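Local coordinates for probable E3 ubiquitin-protein ligase HERC1 (Homo sapiens, PDB 4QT6) that is probably an E3 ubiquitin ligase carrying HECT and RCC1-like domains, with a SPRY domain of a kind that commonly serves protein recognition, at residues N84-H87 against N88-T92. Sequence-based numbering, arbitrary orientation.
Sequences NLYH and NGEQT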
ATOM      1  N   ASN A  84       3.639  -6.243   9.832  1.00 23.42           N
ATOM      2  CA  ASN A  84       2.281  -6.721  10.099  1.00 24.18           C
ATOM      3  C   ASN A  84       1.373  -6.471   8.909  1.00 24.27           C
ATOM      4  O   ASN A  84       1.647  -5.597   8.081  1.00 24.63           O
ATOM      5  CB  ASN A  84       1.647  -6.059  11.343  1.00 25.53           C
ATOM      6  CG  ASN A  84       2.260  -6.536  12.657  1.00 27.75           C
ATOM      7  OD1 ASN A  84       2.886  -5.758  13.373  1.00 26.79           O
ATOM      8  ND2 ASN A  84       2.105  -7.812  12.960  1.00 30.75           N
ATOM      9  N   LEU A  85       0.297  -7.247   8.860  1.00 22.07           N
ATOM     10  CA  LEU A  85      -0.724  -7.238   7.812  1.00 22.04           C
ATOM     11  C   LEU A  85      -2.081  -6.921   8.436  1.00 22.42           C
ATOM     12  O   LEU A  85      -2.387  -7.380   9.557  1.00 23.35           O
ATOM     13  CB  LEU A  85      -0.792  -8.614   7.140  1.00 22.27           C
ATOM     14  CG  LEU A  85       0.428  -9.068   6.354  1.00 22.62           C
ATOM     15  CD1 LEU A  85       0.301 -10.524   5.944  1.00 21.86           C
ATOM     16  CD2 LEU A  85       0.636  -8.181   5.125  1.00 23.89           C
ATOM     17  N   TYR A  86      -2.877  -6.114   7.727  1.00 21.36           N
ATOM     18  CA  TYR A  86      -4.119  -5.560   8.242  1.00 21.67           C
ATOM     19  C   TYR A  86      -5.207  -5.717   7.209  1.00 21.34           C
ATOM     20  O   TYR A  86      -5.061  -5.304   6.055  1.00 20.70           O
ATOM     21  CB  TYR A  86      -3.973  -4.068   8.609  1.00 21.54           C
ATOM     22  CG  TYR A  86      -2.962  -3.887   9.709  1.00 21.71           C
ATOM     23  CD1 TYR A  86      -1.619  -3.784   9.423  1.00 20.82           C
ATOM     24  CD2 TYR A  86      -3.349  -3.920  11.044  1.00 22.81           C
ATOM     25  CE1 TYR A  86      -0.669  -3.683  10.421  1.00 23.28           C
ATOM     26  CE2 TYR A  86      -2.409  -3.827  12.054  1.00 23.58           C
ATOM     27  CZ  TYR A  86      -1.077  -3.704  11.746  1.00 24.03           C
ATOM     28  OH  TYR A  86      -0.130  -3.632  12.746  1.00 25.43           O
ATOM     29  N   HIS A  87      -6.284  -6.371   7.619  1.00 20.53           N
ATOM     30  CA  HIS A  87      -7.534  -6.315   6.910  1.00 20.16           C
ATOM     31  C   HIS A  87      -8.611  -6.771   7.895  1.00 22.19           C
ATOM     32  O   HIS A  87      -8.546  -7.888   8.383  1.00 21.97           O
ATOM     33  CB  HIS A  87      -7.548  -7.191   5.646  1.00 20.75           C
ATOM     34  CG  HIS A  87      -8.845  -7.099   4.931  1.00 20.59           C
ATOM     35  ND1 HIS A  87      -9.216  -5.984   4.209  1.00 20.28           N
ATOM     36  CD2 HIS A  87      -9.907  -7.939   4.903  1.00 19.81           C
ATOM     37  CE1 HIS A  87     -10.444  -6.144   3.764  1.00 20.02           C
ATOM     38  NE2 HIS A  87     -10.878  -7.327   4.154  1.00 20.84           N
ATOM     39  N   ASN A  88      -9.558  -5.905   8.201  1.00 21.55           N
ATOM     40  CA  ASN A  88     -10.524  -6.181   9.283  1.00 24.37           C
ATOM     41  C   ASN A  88      -9.739  -6.512  10.555  1.00 24.87           C
ATOM     42  O   ASN A  88     -10.095  -7.438  11.307  1.00 27.26           O
ATOM     43  CB  ASN A  88     -11.469  -7.320   8.891  1.00 25.28           C
ATOM     44  CG  ASN A  88     -12.613  -7.490   9.867  1.00 25.94           C
ATOM     45  OD1 ASN A  88     -13.118  -6.517  10.409  1.00 25.60           O
ATOM     46  ND2 ASN A  88     -13.037  -8.736  10.073  1.00 26.21           N
ATOM     47  N   GLY A  89      -8.649  -5.780  10.775  1.00 24.16           N
ATOM     48  CA  GLY A  89      -7.793  -5.980  11.928  1.00 25.15           C
ATOM     49  C   GLY A  89      -6.448  -6.584  11.613  1.00 23.56           C
ATOM     50  O   GLY A  89      -6.203  -7.051  10.493  1.00 24.52           O
ATOM     51  N   GLU A  90      -5.566  -6.588  12.605  1.00 24.19           N
ATOM     52  CA  GLU A  90      -4.230  -7.139  12.470  1.00 25.25           C
ATOM     53  C   GLU A  90      -4.309  -8.638  12.333  1.00 26.69           C
ATOM     54  O   GLU A  90      -5.010  -9.321  13.115  1.00 27.13           O
ATOM     55  CB  GLU A  90      -3.338  -6.791  13.673  1.00 26.12           C
ATOM     56  CG  GLU A  90      -1.860  -7.101  13.467  1.00 27.46           C
ATOM     57  CD  GLU A  90      -0.979  -6.616  14.609  1.00 30.92           C
ATOM     58  OE1 GLU A  90      -0.404  -5.502  14.516  1.00 29.31           O
ATOM     59  OE2 GLU A  90      -0.860  -7.353  15.618  1.00 32.02           O
ATOM     60  N   GLN A  91      -3.604  -9.164  11.347  1.00 26.12           N
ATOM     61  CA  GLN A  91      -3.602 -10.593  11.087  1.00 27.41           C
ATOM     62  C   GLN A  91      -2.488 -11.281  11.860  1.00 27.66           C
ATOM     63  O   GLN A  91      -1.570 -10.641  12.357  1.00 27.48           O
ATOM     64  CB  GLN A  91      -3.422 -10.852   9.589  1.00 28.22           C
ATOM     65  CG  GLN A  91      -4.527 -10.239   8.754  1.00 29.22           C
ATOM     66  CD  GLN A  91      -5.893 -10.663   9.236  1.00 30.76           C
ATOM     67  OE1 GLN A  91      -6.674  -9.856   9.723  1.00 30.45           O
ATOM     68  NE2 GLN A  91      -6.168 -11.960   9.154  1.00 31.31           N
ATOM     69  N   THR A  92      -2.558 -12.607  11.930  1.00 31.94           N
ATOM     70  CA  THR A  92      -1.517 -13.372  12.583  1.00 33.16           C
ATOM     71  C   THR A  92      -0.220 -13.334  11.800  1.00 32.25           C
ATOM     72  O   THR A  92       0.855 -13.109  12.370  1.00 31.64           O
ATOM     73  CB  THR A  92      -1.952 -14.834  12.773  1.00 36.87           C
ATOM     74  OG1 THR A  92      -3.172 -14.858  13.526  1.00 39.70           O
ATOM     75  CG2 THR A  92      -0.878 -15.612  13.516  1.00 39.57           C
TER
HETATM   76  O   HOH W   1       0.290  -9.215  10.994  1.00 26.59           O
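Tyr86 and Glu90 lie side by side on one face of a tight beta-hairpin at the edge of the SPRY beta-sandwich, where strand 84-86, outermost in its antiparallel sheet, doubles back through His87, Asn88 and Gly89 and returns as the short, weakly bonded strand 90-91. The two form a non-hydrogen-bonded antiparallel pair with CA atoms 4.5 Å apart. Backbone bonds flank it: Gln91 N donates to Leu85 O at 2.8 Å, and nearer the turn His87 N reaches Gly89 O at 3.0 Å. Asn88 takes a left-handed backbone conformation at the bend. On the side away from the turn, a water bridges the two strands, accepting from Leu85 N and Asn84 ND2 and donating to Gln91 O.

Glu90 runs extended alongside the phenol, its CG anti to the backbone N (chi1 -169°), which brings Glu90 CB within 3.5 Å of Tyr86 CE2. The Asn84 amide, its OD1 hydrogen-bonded to Ser82 OG, stacks on the Glu90 carboxylate, their planes 14° apart. Arg70 forms a salt bridge with Glu90 OE1, which probably offsets much of its charge, while Arg79 hydrogen-bonds Tyr86 OH. Tyr86 OH donates a weak hydrogen bond to Glu90 OE1 at 2.6 Å.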